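Local structure of TRNA threonylcarbamoyladenosine dehydratase (Escherichia coli, 4D79) at the interface of chains A and B. The protein catalyses the ATP-dependent dehydration of threonylcarbamoyladenosine at position 37 of tRNAs to its cyclic form, and also accepts sulfur from the cysteine desulfurase CsdA in vitro. Coordinates in Å, arbitrary orientation; residue numbers count along the deposited sequence, not the author numbering. Chains: chain A/B, TRNA threonylcarbamoyladenosine dehydratase.

Contact 1: the interface of chains A and B. Residues chain A 44, 70-73, 76, 242; chain B 12-13, 51, 96.
The loop of chain A from A:Thr70 to A:Ala76 receives B:Arg51, the last residue of helix 42-51 of chain B, while helices 7-20 and 85-96 of chain B flank A:Thr70. B:Arg51 reaches in tip first on a chain extended from CG to NE, and chi4 of -79° turns its guanidinium across that chain. B:Arg51 NH1 donates in the guanidinium plane to the backbone O of A:Thr70 at 2.8 Å. B:Arg51 NH1 also reaches A:Ala76 O, on a lone pair, at 2.9 Å. B:Arg51 NH2 joins it on A:Ala76 O at 3.2 Å, from above the carbonyl plane, so one oxygen is gripped end-on by two nitrogens. A:Gln73 O lies 3.1 Å above the centre of the B:Arg51 guanidinium, and B:Ile96 CD1 lies over the opposite face, toward its rim. Carbonyl oxygens at the edge and over one face would probably stabilise a positive charge here. A:Trp44 CZ2 and CH2 lie beside B:Arg51 CD and NE, each pair 4.1 Å apart, with ring and guanidinium planes 76° apart. A:Trp44 NE1 holds the loop from behind through a nearly straight bond (176° at H) to A:Arg72 O at 2.8 Å. A:Thr242 OG1 donates to A:Asn71 O at 2.8 Å from above the carbonyl plane, and the same oxygen touches B:Arg51 CB and CD. Beside this, A:Thr70 CG2 packs on B:Ile96 CG2, and A:Thr70 OG1 shares a water with B:Arg12 NE and B:Ile96 O. The loop, which carries the N-x-N-R-Q motif of the MoeB/E1 superfamily's ATP site, lies at the dimer face of the ThiF-type fold, next to the helix that follows the glycine-rich nucleotide-binding loop.

Contact 2: the interface of chains A and B. Residues chain A 164-165, 247, 250-251, 254; chain B 159, 161-162, 243, 247.
A two-fold symmetric homodimer interface, largely apolar, joins the two ThiF-fold subunits along their long C-terminal helices and helps to hold the HesA/MoeB/ThiF-family dimer together. Helix 242-266 of chain A meets its twin and the 3-10 turn 161-163 of chain B, with strand 164-168 of chain A closing one side. A:Thr247 and B:Thr247 face each other at about a right angle, methyl CG2 to methyl CG2 at 3.9 Å, as expected close to the two-fold axis. Their hydroxyls come near without bonding to each other; B:Thr247 OG1, anti to its own carbonyl carbon (chi1 -61°), turns back along the helix and donates to B:Met243 O at 2.7 Å, which satisfies this polar atom inside the packing. B:Thr247 OG1 also lies 3.6 Å from CD2 of A:Phe250, whose side chain runs past B:Thr247 in the opposite direction. The root of that ring, CB and CG, rests on CA of B:Met243. B:Met243 CB and CG border A:Ser254 OG, and bends at chi2 and chi3, 80° and 70°, bring the terminal methyl CE back to it as well. Next to A:Phe250 on the helix, A:Val251 presents both methyls to B:Thr162 CG2, with CG2 to CG2 at 3.9 Å, and its CG2 also touches B:Pro161 CB. The B:Thr162 methyl CG2 in turn abuts the carbonyl O of A:Ile164, at the start of strand 164-168, at 3.5 Å. A:Ser254 CB sits against CD of the B:Pro161 ring at 3.7 Å. Polar linkage between the chains here runs chiefly through water: A:Ser254 OG meets a water at 2.8 Å, which reaches B:Ile159 O at 2.7 Å, whereas the direct bond from A:Ser254 OG to B:Ile159 O is weak.

Contact 1: the interface of chains A and B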
loop_
_atom_site.group_PDB
_atom_site.type_symbol
_atom_site.label_atom_id
_atom_site.label_comp_id
_atom_site.label_asym_id
_atom_site.label_seq_id
_atom_site.Cartn_x
_atom_site.Cartn_y
_atom_site.Cartn_z
ATOM N N TRP A 44 5.778 3.521 -4.514
ATOM C CA TRP A 44 5.063 2.306 -4.112
ATOM C C TRP A 44 4.688 1.442 -5.311
ATOM O O TRP A 44 4.672 0.209 -5.212
ATOM C CB TRP A 44 3.805 2.672 -3.328
ATOM C CG TRP A 44 4.100 3.611 -2.180
ATOM C CD1 TRP A 44 4.083 4.981 -2.226
ATOM C CD2 TRP A 44 4.536 3.259 -0.868
ATOM N NE1 TRP A 44 4.438 5.504 -0.989
ATOM C CE2 TRP A 44 4.718 4.475 -0.141
ATOM C CE3 TRP A 44 4.749 2.048 -0.208
ATOM C CZ2 TRP A 44 5.143 4.498 1.173
ATOM C CZ3 TRP A 44 5.133 2.087 1.146
ATOM C CH2 TRP A 44 5.342 3.290 1.795
ATOM N N THR A 70 8.936 12.135 3.736
ATOM C CA THR A 70 8.840 11.041 4.686
ATOM C C THR A 70 7.407 10.587 4.886
ATOM O O THR A 70 7.172 9.414 5.158
ATOM C CB THR A 70 9.485 11.466 6.018
ATOM O OG1 THR A 70 10.897 11.660 5.829
ATOM C CG2 THR A 70 9.326 10.416 7.100
ATOM N N ASN A 71 6.444 11.500 4.788
ATOM C CA ASN A 71 5.085 11.112 5.087
ATOM C C ASN A 71 4.469 10.204 4.016
ATOM O O ASN A 71 3.384 9.648 4.255
ATOM C CB ASN A 71 4.210 12.347 5.275
ATOM C CG ASN A 71 4.014 13.131 3.992
ATOM O OD1 ASN A 71 4.929 13.271 3.224
ATOM N ND2 ASN A 71 2.821 13.663 3.784
ATOM N N ARG A 72 5.086 10.058 2.844
ATOM C CA ARG A 72 4.389 9.369 1.759
ATOM C C ARG A 72 5.246 8.642 0.722
ATOM O O ARG A 72 4.677 8.234 -0.290
ATOM C CB ARG A 72 3.494 10.360 1.008
ATOM C CG ARG A 72 4.324 11.424 0.230
ATOM C CD ARG A 72 3.585 12.683 0.000
ATOM N NE ARG A 72 4.246 13.570 -0.934
ATOM C CZ ARG A 72 5.204 14.418 -0.610
ATOM N NH1 ARG A 72 5.667 14.459 0.637
ATOM N NH2 ARG A 72 5.732 15.196 -1.538
ATOM N N GLN A 73 6.560 8.467 0.893
ATOM C CA GLN A 73 7.408 7.874 -0.129
ATOM C C GLN A 73 8.278 6.807 0.509
ATOM O O GLN A 73 8.928 7.058 1.525
ATOM C CB GLN A 73 8.261 8.949 -0.854
ATOM C CG GLN A 73 7.373 10.075 -1.368
ATOM C CD GLN A 73 8.072 11.114 -2.248
ATOM O OE1 GLN A 73 9.122 10.884 -2.797
ATOM N NE2 GLN A 73 7.449 12.252 -2.381
ATOM N N ALA A 76 12.025 7.307 1.487
ATOM C CA ALA A 76 12.364 8.434 2.368
ATOM C C ALA A 76 12.722 7.906 3.751
ATOM O O ALA A 76 11.854 7.689 4.602
ATOM C CB ALA A 76 11.200 9.408 2.443
ATOM N N THR A 242 0.530 8.310 3.233
ATOM C CA THR A 242 0.971 7.070 2.627
ATOM C C THR A 242 -0.213 6.180 2.275
ATOM O O THR A 242 -0.227 5.522 1.228
ATOM C CB THR A 242 1.869 6.301 3.610
ATOM O OG1 THR A 242 3.143 6.909 3.705
ATOM C CG2 THR A 242 2.078 4.860 3.185
ATOM N N ARG B 12 9.356 16.274 8.625
ATOM C CA ARG B 12 8.956 14.938 8.179
ATOM C C ARG B 12 7.454 14.865 7.942
ATOM O O ARG B 12 7.007 14.230 6.981
ATOM C CB ARG B 12 9.391 13.898 9.199
ATOM C CG ARG B 12 10.879 13.730 9.310
ATOM C CD ARG B 12 11.263 12.596 10.253
ATOM N NE ARG B 12 12.694 12.376 10.114
ATOM C CZ ARG B 12 13.631 12.869 10.907
ATOM N NH1 ARG B 12 13.327 13.525 12.027
ATOM N NH2 ARG B 12 14.890 12.603 10.631
ATOM N N PHE B 13 6.654 15.529 8.796
ATOM C CA PHE B 13 5.210 15.282 8.829
ATOM C C PHE B 13 4.380 16.533 8.576
ATOM O O PHE B 13 3.174 16.531 8.812
ATOM C CB PHE B 13 4.841 14.587 10.141
ATOM C CG PHE B 13 5.565 13.292 10.314
ATOM C CD1 PHE B 13 5.334 12.228 9.434
ATOM C CD2 PHE B 13 6.491 13.126 11.313
ATOM C CE1 PHE B 13 6.026 11.032 9.580
ATOM C CE2 PHE B 13 7.175 11.939 11.457
ATOM C CZ PHE B 13 6.962 10.900 10.572
ATOM N N ARG B 51 4.940 6.613 9.033
ATOM C CA ARG B 51 4.931 7.677 8.050
ATOM C C ARG B 51 3.786 8.655 8.249
ATOM O O ARG B 51 3.717 9.656 7.538
ATOM C CB ARG B 51 4.885 7.102 6.631
ATOM C CG ARG B 51 6.173 6.356 6.251
ATOM C CD ARG B 51 6.341 6.210 4.738
ATOM N NE ARG B 51 7.565 5.478 4.471
ATOM C CZ ARG B 51 8.782 5.996 4.502
ATOM N NH1 ARG B 51 8.967 7.278 4.737
ATOM N NH2 ARG B 51 9.827 5.218 4.286
ATOM N N ILE B 96 12.753 5.968 9.510
ATOM C CA ILE B 96 11.672 6.824 9.055
ATOM C C ILE B 96 11.534 8.019 9.975
ATOM O O ILE B 96 11.486 9.169 9.523
ATOM C CB ILE B 96 10.359 6.039 8.962
ATOM C CG1 ILE B 96 10.442 5.031 7.779
ATOM C CG2 ILE B 96 9.172 6.996 8.760
ATOM C CD1 ILE B 96 9.262 4.084 7.689
HETATM O O HOH W 1 12.904 10.613 7.551
#

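Contact 2: the interface of chains A and B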
loop_
_atom_site.group_PDB
_atom_site.type_symbol
_atom_site.label_atom_id
_atom_site.label_comp_id
_atom_site.label_asym_id
_atom_site.label_seq_id
_atom_site.Cartn_x
_atom_site.Cartn_y
_atom_site.Cartn_z
ATOM N N ILE A 164 -10.622 4.878 -3.941
ATOM C CA ILE A 164 -9.774 4.856 -5.120
ATOM C C ILE A 164 -10.312 3.842 -6.132
ATOM O O ILE A 164 -10.711 2.728 -5.775
ATOM C CB ILE A 164 -8.333 4.523 -4.699
ATOM C CG1 ILE A 164 -7.813 5.576 -3.713
ATOM C CG2 ILE A 164 -7.448 4.417 -5.929
ATOM C CD1 ILE A 164 -6.519 5.219 -3.048
ATOM N N GLN A 165 -10.318 4.218 -7.405
ATOM C CA GLN A 165 -10.837 3.357 -8.457
ATOM C C GLN A 165 -10.207 3.751 -9.774
ATOM O O GLN A 165 -9.515 4.773 -9.878
ATOM C CB GLN A 165 -12.358 3.472 -8.523
ATOM C CG GLN A 165 -12.845 4.885 -8.445
ATOM C CD GLN A 165 -14.319 4.982 -8.085
ATOM O OE1 GLN A 165 -15.190 4.654 -8.881
ATOM N NE2 GLN A 165 -14.596 5.388 -6.852
ATOM N N THR A 247 -1.764 3.570 -2.115
ATOM C CA THR A 247 -2.826 2.757 -2.683
ATOM C C THR A 247 -3.106 3.157 -4.134
ATOM O O THR A 247 -3.490 2.288 -4.929
ATOM C CB THR A 247 -4.095 2.823 -1.820
ATOM O OG1 THR A 247 -3.821 2.278 -0.516
ATOM C CG2 THR A 247 -5.197 1.950 -2.415
ATOM N N PHE A 250 -0.617 1.133 -5.941
ATOM C CA PHE A 250 -0.958 -0.281 -5.911
ATOM C C PHE A 250 -2.134 -0.594 -6.829
ATOM O O PHE A 250 -2.139 -1.625 -7.513
ATOM C CB PHE A 250 -1.287 -0.721 -4.482
ATOM C CG PHE A 250 -0.115 -0.717 -3.525
ATOM C CD1 PHE A 250 1.207 -0.802 -3.971
ATOM C CD2 PHE A 250 -0.344 -0.657 -2.161
ATOM C CE1 PHE A 250 2.252 -0.807 -3.072
ATOM C CE2 PHE A 250 0.699 -0.656 -1.263
ATOM C CZ PHE A 250 1.998 -0.752 -1.716
ATOM N N VAL A 251 -3.145 0.275 -6.863
ATOM C CA VAL A 251 -4.254 0.079 -7.776
ATOM C C VAL A 251 -3.781 0.226 -9.234
ATOM O O VAL A 251 -4.219 -0.515 -10.113
ATOM C CB VAL A 251 -5.388 1.059 -7.428
ATOM C CG1 VAL A 251 -6.430 1.100 -8.562
ATOM C CG2 VAL A 251 -6.041 0.676 -6.045
ATOM N N SER A 254 -2.063 -3.158 -10.023
ATOM C CA SER A 254 -3.042 -4.236 -10.164
ATOM C C SER A 254 -3.840 -4.101 -11.460
ATOM O O SER A 254 -4.163 -5.109 -12.112
ATOM C CB SER A 254 -3.972 -4.266 -8.957
ATOM O OG SER A 254 -3.334 -4.871 -7.845
ATOM N N ILE B 159 -6.876 -10.293 -5.555
ATOM C CA ILE B 159 -6.075 -9.501 -6.492
ATOM C C ILE B 159 -6.539 -8.063 -6.640
ATOM O O ILE B 159 -5.799 -7.263 -7.235
ATOM C CB ILE B 159 -6.028 -10.155 -7.891
ATOM C CG1 ILE B 159 -7.381 -10.073 -8.601
ATOM C CG2 ILE B 159 -5.566 -11.593 -7.780
ATOM C CD1 ILE B 159 -7.313 -10.457 -10.109
ATOM N N PRO B 161 -7.373 -4.492 -5.079
ATOM C CA PRO B 161 -7.364 -3.601 -3.899
ATOM C C PRO B 161 -8.572 -2.691 -3.795
ATOM O O PRO B 161 -8.847 -2.199 -2.693
ATOM C CB PRO B 161 -6.065 -2.780 -4.063
ATOM C CG PRO B 161 -5.280 -3.487 -5.141
ATOM C CD PRO B 161 -6.251 -4.215 -5.997
ATOM N N THR B 162 -9.332 -2.466 -4.875
ATOM C CA THR B 162 -10.442 -1.525 -4.769
ATOM C C THR B 162 -11.676 -2.114 -4.107
ATOM O O THR B 162 -12.645 -1.382 -3.903
ATOM C CB THR B 162 -10.860 -0.997 -6.155
ATOM O OG1 THR B 162 -11.442 -2.074 -6.920
ATOM C CG2 THR B 162 -9.696 -0.445 -6.885
ATOM N N MET B 243 -0.037 -5.582 -3.506
ATOM C CA MET B 243 -1.020 -4.544 -3.784
ATOM C C MET B 243 -2.266 -4.711 -2.934
ATOM O O MET B 243 -2.924 -3.715 -2.612
ATOM C CB MET B 243 -1.403 -4.551 -5.276
ATOM C CG MET B 243 -0.258 -4.204 -6.212
ATOM S SD MET B 243 0.863 -5.577 -6.542
ATOM C CE MET B 243 -0.211 -6.610 -7.552
ATOM N N THR B 247 -2.656 -2.962 1.102
ATOM C CA THR B 247 -3.826 -2.109 1.192
ATOM C C THR B 247 -4.719 -2.507 2.368
ATOM O O THR B 247 -5.362 -1.626 2.940
ATOM C CB THR B 247 -4.580 -2.107 -0.137
ATOM O OG1 THR B 247 -3.714 -1.589 -1.143
ATOM C CG2 THR B 247 -5.788 -1.186 -0.089
HETATM O O HOH W 2 -3.439 -7.563 -8.490
#

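Contacts 1 and 2 lie about 19 Å apart, centre to centre, on one two-fold interface, so each recurs with the chains exchanged. Helix 242-266 of chain A runs through both: its first residue, A:Thr242, belongs to contact 1, and its later turns, from A:Thr247 to A:Ser254, to contact 2. In the partner copy the next residue, B:Met243, packs in contact 2, so the same helix end serves both contacts. The loop of contact 1 carries the N-R-Q motif residues of the family's ATP site, so dimer packing may help to shape that site, consistent with a dimeric working unit.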